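Local atomic coordinates of oxidoreductase, Gfo/Idh/MocA family (Pseudomonas syringae pv. tomato, PDB entry 3DTY), a protein that is probably an NAD(P)-dependent oxidoreductase of the Gfo/Idh/MocA family that binds magnesium and assembles as a tetramer. Residues 150-164 with 279-293. Numbering follows the deposited sequence.
Sequences LIEQAREMIAAGELG and SRASLEWWDERPNQL
In the C-terminal alpha/beta domain of this Gfo/Idh/MocA protein, helix 150-159 lies on the large mixed sheet, nearly antiparallel (167°) to strand 281-286, and the Trp285 indole meets the helix through Ile151. Ile151 CD1 stands over the six-membered ring of Trp285, 3.8 Å from its centroid, a CH-pi contact. A bond at the ring edge helps hold the indole's rotation: Trp285 NE1 donates to Pro290 O at 3.0 Å, and a water bridges that same carbonyl to Leu150 N. Gln153 and Met157 pack on Leu293 of the adjacent strand, with Gln153 CG 3.9 Å and the selenium of Met157, modelled as selenomethionine, 4.0 Å from Leu293 CD2. One turn on from Leu150, Ala154 CB sits 3.7 Å from Leu283 CD2; Leu163, just past the helix end, crosses Leu283 at about a right angle, CD2 3.9 Å from Leu283 CG. Helix 203-218 adds Val217 and Met218 against Ile151.

The helix closes in a Schellman motif at Gly161, and the turn 161-164 brings its carbonyls to the start of the strand. Arg280 N donates to Leu163 O at 3.0 Å, from above the carbonyl plane. The extended Arg280 side chain runs alongside Glu162, whose OE1 makes a long salt bridge to NH1; a water links OE1 to NH2, while Arg280 NH1 reaches a lone pair of Glu162 O in the guanidinium plane, a short but bent bond (2.6 Å, 136°).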
ATOM      1  N   LEU A 150       2.797  18.046  -6.446  1.00  6.54           N
ATOM      2  CA  LEU A 150       3.580  16.986  -7.059  1.00  6.08           C
ATOM      3  C   LEU A 150       3.433  16.917  -8.583  1.00  6.93           C
ATOM      4  O   LEU A 150       4.310  16.387  -9.274  1.00  6.30           O
ATOM      5  CB  LEU A 150       3.262  15.654  -6.386  1.00  6.65           C
ATOM      6  CG  LEU A 150       3.813  15.628  -4.943  1.00  8.52           C
ATOM      7  CD1 LEU A 150       3.431  14.340  -4.253  1.00  6.31           C
ATOM      8  CD2 LEU A 150       5.345  15.786  -4.966  1.00  7.41           C
ATOM      9  N   ILE A 151       2.345  17.470  -9.115  1.00  7.34           N
ATOM     10  CA  ILE A 151       2.178  17.485 -10.560  1.00  6.74           C
ATOM     11  C   ILE A 151       3.303  18.357 -11.134  1.00  8.28           C
ATOM     12  O   ILE A 151       3.868  18.043 -12.184  1.00  8.10           O
ATOM     13  CB  ILE A 151       0.808  18.083 -10.991  1.00  7.88           C
ATOM     14  CG1 ILE A 151      -0.343  17.265 -10.391  1.00  8.25           C
ATOM     15  CG2 ILE A 151       0.706  18.099 -12.519  1.00  7.85           C
ATOM     16  CD1 ILE A 151      -0.326  15.786 -10.775  1.00  6.94           C
ATOM     17  N   GLU A 152       3.622  19.456 -10.445  1.00  9.18           N
ATOM     18  CA  GLU A 152       4.697  20.349 -10.888  1.00 10.84           C
ATOM     19  C   GLU A 152       6.042  19.650 -10.739  1.00  9.63           C
ATOM     20  O   GLU A 152       6.945  19.837 -11.558  1.00 10.14           O
ATOM     21  CB  GLU A 152       4.738  21.640 -10.064  1.00 14.44           C
ATOM     22  CG  GLU A 152       3.662  22.665 -10.372  1.00 21.77           C
ATOM     23  CD  GLU A 152       3.647  23.106 -11.827  1.00 24.56           C
ATOM     24  OE1 GLU A 152       4.726  23.121 -12.468  1.00 24.74           O
ATOM     25  OE2 GLU A 152       2.551  23.448 -12.320  1.00 23.23           O
ATOM     26  N   GLN A 153       6.180  18.856  -9.680  1.00  8.23           N
ATOM     27  CA  GLN A 153       7.423  18.134  -9.444  1.00  6.86           C
ATOM     28  C   GLN A 153       7.702  17.215 -10.627  1.00  6.34           C
ATOM     29  O   GLN A 153       8.812  17.169 -11.141  1.00  6.20           O
ATOM     30  CB  GLN A 153       7.333  17.316  -8.156  1.00  6.09           C
ATOM     31  CG  GLN A 153       8.591  16.498  -7.846  1.00  5.85           C
ATOM     32  CD  GLN A 153       9.843  17.352  -7.719  1.00  7.26           C
ATOM     33  OE1 GLN A 153       9.772  18.556  -7.454  1.00  7.86           O
ATOM     34  NE2 GLN A 153      10.999  16.725  -7.884  1.00  7.22           N
ATOM     35  N   ALA A 154       6.673  16.488 -11.052  1.00  7.60           N
ATOM     36  CA  ALA A 154       6.782  15.575 -12.183  1.00  8.21           C
ATOM     37  C   ALA A 154       7.189  16.340 -13.449  1.00  6.79           C
ATOM     38  O   ALA A 154       8.047  15.891 -14.210  1.00  6.92           O
ATOM     39  CB  ALA A 154       5.445  14.873 -12.404  1.00  9.37           C
ATOM     40  N   ARG A 155       6.566  17.493 -13.669  1.00  7.87           N
ATOM     41  CA  ARG A 155       6.883  18.311 -14.837  1.00  8.31           C
ATOM     42  C   ARG A 155       8.370  18.655 -14.840  1.00  8.69           C
ATOM     43  O   ARG A 155       9.050  18.499 -15.859  1.00  8.78           O
ATOM     44  CB  ARG A 155       6.065  19.608 -14.829  1.00  9.96           C
ATOM     45  CG  ARG A 155       6.374  20.572 -15.988  1.00 14.31           C
ATOM     46  CD  ARG A 155       5.523  21.829 -15.854  1.00 17.77           C
ATOM     47  NE  ARG A 155       5.929  22.899 -16.763  1.00 25.87           N
ATOM     48  CZ  ARG A 155       5.230  23.306 -17.822  1.00 25.72           C
ATOM     49  NH1 ARG A 155       4.067  22.735 -18.130  1.00 24.46           N
ATOM     50  NH2 ARG A 155       5.695  24.298 -18.570  1.00 24.82           N
ATOM     51  N   GLU A 156       8.860  19.112 -13.691  1.00  7.93           N
ATOM     52  CA  GLU A 156      10.259  19.483 -13.531  1.00 10.34           C
ATOM     53  C   GLU A 156      11.187  18.295 -13.749  1.00 11.07           C
ATOM     54  O   GLU A 156      12.210  18.409 -14.428  1.00 10.76           O
ATOM     55  CB  GLU A 156      10.495  20.063 -12.131  1.00 11.96           C
ATOM     56  CG  GLU A 156       9.938  21.467 -11.925  1.00 18.00           C
ATOM     57  CD  GLU A 156      10.679  22.520 -12.740  1.00 20.10           C
ATOM     58  OE1 GLU A 156      11.823  22.252 -13.148  1.00 19.53           O
ATOM     59  OE2 GLU A 156      10.126  23.618 -12.961  1.00 22.01           O
HETATM   60  N   MSE A 157      10.824  17.150 -13.177  1.00 10.11           N
HETATM   61  CA  MSE A 157      11.642  15.955 -13.314  1.00 10.88           C
HETATM   62  C   MSE A 157      11.741  15.499 -14.776  1.00 10.73           C
HETATM   63  O   MSE A 157      12.814  15.126 -15.255  1.00 10.27           O
HETATM   64  CB  MSE A 157      11.058  14.839 -12.447  1.00 12.52           C
HETATM   65  CG  MSE A 157      11.154  15.110 -10.949  1.00 15.03           C
HETATM   66 SE   MSE A 157      10.262  13.764  -9.908  1.00 24.61          SE
HETATM   67  CE  MSE A 157      11.641  12.412  -9.902  1.00 17.04           C
ATOM     68  N   ILE A 158      10.614  15.533 -15.479  1.00 10.18           N
ATOM     69  CA  ILE A 158      10.577  15.125 -16.873  1.00 10.40           C
ATOM     70  C   ILE A 158      11.402  16.087 -17.724  1.00 10.95           C
ATOM     71  O   ILE A 158      12.105  15.665 -18.640  1.00 10.92           O
ATOM     72  CB  ILE A 158       9.130  15.096 -17.392  1.00  8.45           C
ATOM     73  CG1 ILE A 158       8.357  13.978 -16.684  1.00  8.37           C
ATOM     74  CG2 ILE A 158       9.122  14.909 -18.898  1.00  9.04           C
ATOM     75  CD1 ILE A 158       6.853  14.058 -16.847  1.00  8.11           C
ATOM     76  N   ALA A 159      11.311  17.379 -17.416  1.00 11.61           N
ATOM     77  CA  ALA A 159      12.049  18.399 -18.156  1.00 11.34           C
ATOM     78  C   ALA A 159      13.547  18.287 -17.902  1.00 12.74           C
ATOM     79  O   ALA A 159      14.354  18.709 -18.725  1.00 12.95           O
ATOM     80  CB  ALA A 159      11.557  19.785 -17.762  1.00 12.99           C
ATOM     81  N   ALA A 160      13.916  17.721 -16.755  1.00 12.83           N
ATOM     82  CA  ALA A 160      15.321  17.552 -16.414  1.00 13.89           C
ATOM     83  C   ALA A 160      15.858  16.240 -16.975  1.00 13.71           C
ATOM     84  O   ALA A 160      17.016  15.899 -16.761  1.00 15.71           O
ATOM     85  CB  ALA A 160      15.507  17.589 -14.896  1.00 14.60           C
ATOM     86  N   GLY A 161      15.013  15.506 -17.692  1.00 12.76           N
ATOM     87  CA  GLY A 161      15.437  14.245 -18.276  1.00 12.45           C
ATOM     88  C   GLY A 161      15.542  13.077 -17.305  1.00 13.18           C
ATOM     89  O   GLY A 161      16.207  12.088 -17.604  1.00 14.73           O
ATOM     90  N   GLU A 162      14.885  13.178 -16.153  1.00 13.82           N
ATOM     91  CA  GLU A 162      14.921  12.115 -15.145  1.00 14.45           C
ATOM     92  C   GLU A 162      14.382  10.785 -15.664  1.00 13.53           C
ATOM     93  O   GLU A 162      14.774   9.724 -15.193  1.00 13.03           O
ATOM     94  CB  GLU A 162      14.105  12.504 -13.910  1.00 16.47           C
ATOM     95  CG  GLU A 162      14.696  13.604 -13.047  1.00 22.83           C
ATOM     96  CD  GLU A 162      16.039  13.226 -12.447  1.00 27.33           C
ATOM     97  OE1 GLU A 162      16.214  12.051 -12.058  1.00 24.86           O
ATOM     98  OE2 GLU A 162      16.916  14.114 -12.352  1.00 32.89           O
ATOM     99  N   LEU A 163      13.464  10.845 -16.622  1.00 14.34           N
ATOM    100  CA  LEU A 163      12.881   9.630 -17.175  1.00 14.64           C
ATOM    101  C   LEU A 163      13.538   9.221 -18.485  1.00 14.29           C
ATOM    102  O   LEU A 163      13.171   8.202 -19.074  1.00 14.48           O
ATOM    103  CB  LEU A 163      11.377   9.830 -17.401  1.00 15.49           C
ATOM    104  CG  LEU A 163      10.404   9.673 -16.227  1.00 18.73           C
ATOM    105  CD1 LEU A 163      10.827  10.516 -15.046  1.00 19.49           C
ATOM    106  CD2 LEU A 163       9.015  10.067 -16.694  1.00 17.34           C
ATOM    107  N   GLY A 164      14.525   9.998 -18.925  1.00 12.85           N
ATOM    108  CA  GLY A 164      15.157   9.710 -20.199  1.00 12.33           C
ATOM    109  C   GLY A 164      14.143  10.116 -21.262  1.00 12.60           C
ATOM    110  O   GLY A 164      13.387  11.068 -21.067  1.00 12.44           O
ATOM    111  N   SER A 279      12.566   5.928 -21.133  1.00  7.18           N
ATOM    112  CA  SER A 279      13.610   4.937 -21.366  1.00  7.63           C
ATOM    113  C   SER A 279      14.434   4.621 -20.121  1.00  8.92           C
ATOM    114  O   SER A 279      15.014   3.545 -20.021  1.00 10.07           O
ATOM    115  CB  SER A 279      14.549   5.424 -22.479  1.00  7.28           C
ATOM    116  OG  SER A 279      15.068   6.715 -22.186  1.00  6.58           O
ATOM    117  N   ARG A 280      14.480   5.556 -19.175  1.00  9.58           N
ATOM    118  CA  ARG A 280      15.269   5.378 -17.958  1.00  9.52           C
ATOM    119  C   ARG A 280      14.459   5.116 -16.691  1.00  9.33           C
ATOM    120  O   ARG A 280      14.893   4.382 -15.805  1.00 10.92           O
ATOM    121  CB  ARG A 280      16.160   6.611 -17.740  1.00 11.97           C
ATOM    122  CG  ARG A 280      16.832   6.675 -16.369  1.00 14.34           C
ATOM    123  CD  ARG A 280      17.806   7.851 -16.263  1.00 17.95           C
ATOM    124  NE  ARG A 280      18.526   7.873 -14.990  1.00 18.30           N
ATOM    125  CZ  ARG A 280      18.064   8.433 -13.874  1.00 18.90           C
ATOM    126  NH1 ARG A 280      16.874   9.020 -13.872  1.00 15.38           N
ATOM    127  NH2 ARG A 280      18.793   8.414 -12.763  1.00 16.32           N
ATOM    128  N   ALA A 281      13.282   5.717 -16.602  1.00  9.53           N
ATOM    129  CA  ALA A 281      12.469   5.557 -15.413  1.00  8.25           C
ATOM    130  C   ALA A 281      11.031   5.949 -15.667  1.00  8.94           C
ATOM    131  O   ALA A 281      10.693   6.500 -16.716  1.00 10.03           O
ATOM    132  CB  ALA A 281      13.034   6.411 -14.300  1.00  7.91           C
ATOM    133  N   SER A 282      10.195   5.665 -14.679  1.00  7.45           N
ATOM    134  CA  SER A 282       8.783   5.989 -14.744  1.00  7.90           C
ATOM    135  C   SER A 282       8.406   6.784 -13.503  1.00  8.32           C
ATOM    136  O   SER A 282       9.129   6.765 -12.497  1.00  9.87           O
ATOM    137  CB  SER A 282       7.932   4.713 -14.755  1.00  8.12           C
ATOM    138  OG  SER A 282       8.122   3.945 -15.918  1.00  8.35           O
ATOM    139  N   LEU A 283       7.289   7.500 -13.593  1.00  6.83           N
ATOM    140  CA  LEU A 283       6.752   8.229 -12.455  1.00  7.53           C
ATOM    141  C   LEU A 283       5.228   8.034 -12.513  1.00  7.15           C
ATOM    142  O   LEU A 283       4.653   7.891 -13.595  1.00  7.84           O
ATOM    143  CB  LEU A 283       7.170   9.706 -12.463  1.00 10.64           C
ATOM    144  CG  LEU A 283       6.815  10.744 -13.518  1.00 14.86           C
ATOM    145  CD1 LEU A 283       5.339  11.081 -13.449  1.00 16.48           C
ATOM    146  CD2 LEU A 283       7.656  12.000 -13.252  1.00 14.45           C
ATOM    147  N   GLU A 284       4.587   7.982 -11.353  1.00  5.18           N
ATOM    148  CA  GLU A 284       3.150   7.736 -11.305  1.00  5.98           C
ATOM    149  C   GLU A 284       2.477   8.466 -10.147  1.00  5.98           C
ATOM    150  O   GLU A 284       2.991   8.487  -9.026  1.00  7.43           O
ATOM    151  CB  GLU A 284       2.906   6.225 -11.184  1.00  6.76           C
ATOM    152  CG  GLU A 284       1.466   5.784 -11.383  1.00  9.44           C
ATOM    153  CD  GLU A 284       1.312   4.266 -11.354  1.00 14.14           C
ATOM    154  OE1 GLU A 284       2.236   3.566 -11.813  1.00 12.83           O
ATOM    155  OE2 GLU A 284       0.260   3.777 -10.888  1.00 16.63           O
ATOM    156  N   TRP A 285       1.317   9.047 -10.428  1.00  6.18           N
ATOM    157  CA  TRP A 285       0.569   9.800  -9.431  1.00  5.97           C
ATOM    158  C   TRP A 285      -0.892   9.338  -9.459  1.00  7.34           C
ATOM    159  O   TRP A 285      -1.438   9.037 -10.528  1.00  8.13           O
ATOM    160  CB  TRP A 285       0.676  11.295  -9.756  1.00  5.84           C
ATOM    161  CG  TRP A 285       0.035  12.208  -8.761  1.00  5.02           C
ATOM    162  CD1 TRP A 285       0.601  12.716  -7.619  1.00  5.10           C
ATOM    163  CD2 TRP A 285      -1.285  12.760  -8.835  1.00  4.97           C
ATOM    164  NE1 TRP A 285      -0.288  13.557  -6.988  1.00  6.15           N
ATOM    165  CE2 TRP A 285      -1.452  13.599  -7.713  1.00  4.22           C
ATOM    166  CE3 TRP A 285      -2.348  12.624  -9.744  1.00  6.49           C
ATOM    167  CZ2 TRP A 285      -2.639  14.304  -7.476  1.00  7.39           C
ATOM    168  CZ3 TRP A 285      -3.528  13.325  -9.510  1.00  8.18           C
ATOM    169  CH2 TRP A 285      -3.664  14.153  -8.387  1.00  9.71           C
ATOM    170  N   TRP A 286      -1.511   9.287  -8.277  1.00  6.95           N
ATOM    171  CA  TRP A 286      -2.898   8.855  -8.104  1.00  5.61           C
ATOM    172  C   TRP A 286      -3.623   9.909  -7.261  1.00  6.58           C
ATOM    173  O   TRP A 286      -3.214  10.207  -6.129  1.00  8.33           O
ATOM    174  CB  TRP A 286      -2.885   7.480  -7.421  1.00  6.16           C
ATOM    175  CG  TRP A 286      -4.212   6.884  -7.017  1.00  6.79           C
ATOM    176  CD1 TRP A 286      -5.444   7.141  -7.549  1.00  5.57           C
ATOM    177  CD2 TRP A 286      -4.408   5.874  -6.021  1.00  8.40           C
ATOM    178  NE1 TRP A 286      -6.397   6.346  -6.947  1.00  6.55           N
ATOM    179  CE2 TRP A 286      -5.786   5.560  -6.006  1.00  7.69           C
ATOM    180  CE3 TRP A 286      -3.548   5.200  -5.142  1.00  8.18           C
ATOM    181  CZ2 TRP A 286      -6.327   4.602  -5.139  1.00  6.88           C
ATOM    182  CZ3 TRP A 286      -4.086   4.248  -4.279  1.00  6.99           C
ATOM    183  CH2 TRP A 286      -5.466   3.959  -4.289  1.00  5.29           C
ATOM    184  N   ASP A 287      -4.707  10.466  -7.802  1.00  6.07           N
ATOM    185  CA  ASP A 287      -5.430  11.526  -7.106  1.00  4.47           C
ATOM    186  C   ASP A 287      -5.948  11.218  -5.700  1.00  5.35           C
ATOM    187  O   ASP A 287      -6.190  12.140  -4.920  1.00  6.85           O
ATOM    188  CB  ASP A 287      -6.559  12.080  -7.996  1.00  5.36           C
ATOM    189  CG  ASP A 287      -7.778  11.179  -8.060  1.00  6.94           C
ATOM    190  OD1 ASP A 287      -7.637   9.950  -7.902  1.00  5.67           O
ATOM    191  OD2 ASP A 287      -8.885  11.723  -8.298  1.00  7.29           O
ATOM    192  N   GLU A 288      -6.097   9.940  -5.363  1.00  5.39           N
ATOM    193  CA  GLU A 288      -6.575   9.571  -4.034  1.00  5.39           C
ATOM    194  C   GLU A 288      -5.434   9.615  -3.014  1.00  5.65           C
ATOM    195  O   GLU A 288      -5.668   9.534  -1.801  1.00  7.29           O
ATOM    196  CB  GLU A 288      -7.212   8.174  -4.065  1.00  5.19           C
ATOM    197  CG  GLU A 288      -8.442   8.086  -4.953  1.00  5.63           C
ATOM    198  CD  GLU A 288      -9.004   6.673  -5.045  1.00  7.93           C
ATOM    199  OE1 GLU A 288      -9.430   6.128  -4.009  1.00  9.06           O
ATOM    200  OE2 GLU A 288      -9.018   6.108  -6.159  1.00  9.38           O
ATOM    201  N   ARG A 289      -4.206   9.741  -3.521  1.00  3.93           N
ATOM    202  CA  ARG A 289      -2.990   9.824  -2.706  1.00  2.53           C
ATOM    203  C   ARG A 289      -2.179  10.952  -3.359  1.00  5.74           C
ATOM    204  O   ARG A 289      -1.032  10.754  -3.775  1.00  8.11           O
ATOM    205  CB  ARG A 289      -2.207   8.505  -2.797  1.00  4.72           C
ATOM    206  CG  ARG A 289      -2.989   7.258  -2.384  1.00  7.63           C
ATOM    207  CD  ARG A 289      -3.143   7.133  -0.863  1.00  6.51           C
ATOM    208  NE  ARG A 289      -3.779   5.865  -0.505  1.00  7.88           N
ATOM    209  CZ  ARG A 289      -5.067   5.595  -0.697  1.00  8.84           C
ATOM    210  NH1 ARG A 289      -5.868   6.508  -1.234  1.00  9.25           N
ATOM    211  NH2 ARG A 289      -5.550   4.401  -0.379  1.00  6.84           N
ATOM    212  N   PRO A 290      -2.759  12.162  -3.426  1.00  5.78           N
ATOM    213  CA  PRO A 290      -2.146  13.345  -4.037  1.00  6.90           C
ATOM    214  C   PRO A 290      -0.810  13.827  -3.494  1.00  7.12           C
ATOM    215  O   PRO A 290      -0.086  14.522  -4.191  1.00  7.10           O
ATOM    216  CB  PRO A 290      -3.231  14.399  -3.877  1.00  6.62           C
ATOM    217  CG  PRO A 290      -3.749  14.073  -2.490  1.00  9.72           C
ATOM    218  CD  PRO A 290      -3.898  12.560  -2.578  1.00  8.35           C
ATOM    219  N   ASN A 291      -0.485  13.451  -2.262  1.00  7.15           N
ATOM    220  CA  ASN A 291       0.746  13.900  -1.621  1.00  5.86           C
ATOM    221  C   ASN A 291       1.976  13.015  -1.844  1.00  5.22           C
ATOM    222  O   ASN A 291       3.058  13.293  -1.323  1.00  5.04           O
ATOM    223  CB  ASN A 291       0.480  14.096  -0.129  1.00  6.44           C
ATOM    224  CG  ASN A 291      -0.673  15.065   0.127  1.00  8.87           C
ATOM    225  OD1 ASN A 291      -1.592  14.780   0.907  1.00 10.58           O
ATOM    226  ND2 ASN A 291      -0.629  16.214  -0.537  1.00  6.90           N
ATOM    227  N   GLN A 292       1.808  11.950  -2.617  1.00  6.05           N
ATOM    228  CA  GLN A 292       2.932  11.085  -2.931  1.00  7.40           C
ATOM    229  C   GLN A 292       3.061  10.987  -4.439  1.00  6.12           C
ATOM    230  O   GLN A 292       2.091  11.147  -5.175  1.00  6.92           O
ATOM    231  CB  GLN A 292       2.772   9.680  -2.339  1.00  7.15           C
ATOM    232  CG  GLN A 292       2.936   9.598  -0.822  1.00  7.33           C
ATOM    233  CD  GLN A 292       1.685  10.026  -0.081  1.00  7.90           C
ATOM    234  OE1 GLN A 292       0.602   9.468  -0.288  1.00  8.65           O
ATOM    235  NE2 GLN A 292       1.826  11.018   0.787  1.00  7.12           N
ATOM    236  N   LEU A 293       4.283  10.737  -4.878  1.00  7.05           N
ATOM    237  CA  LEU A 293       4.603  10.606  -6.285  1.00  7.35           C
ATOM    238  C   LEU A 293       5.609   9.466  -6.384  1.00  7.55           C
ATOM    239  O   LEU A 293       6.667   9.522  -5.758  1.00  7.43           O
ATOM    240  CB  LEU A 293       5.233  11.906  -6.788  1.00  7.58           C
ATOM    241  CG  LEU A 293       5.775  11.926  -8.215  1.00  8.18           C
ATOM    242  CD1 LEU A 293       4.625  11.821  -9.208  1.00  5.64           C
ATOM    243  CD2 LEU A 293       6.568  13.206  -8.432  1.00  8.05           C
TER
HETATM  244  O   HOH W   1       0.841  17.172  -4.426  1.00  9.81           O
HETATM  245  O   HOH W   2      17.682   9.955 -10.964  1.00 27.79           O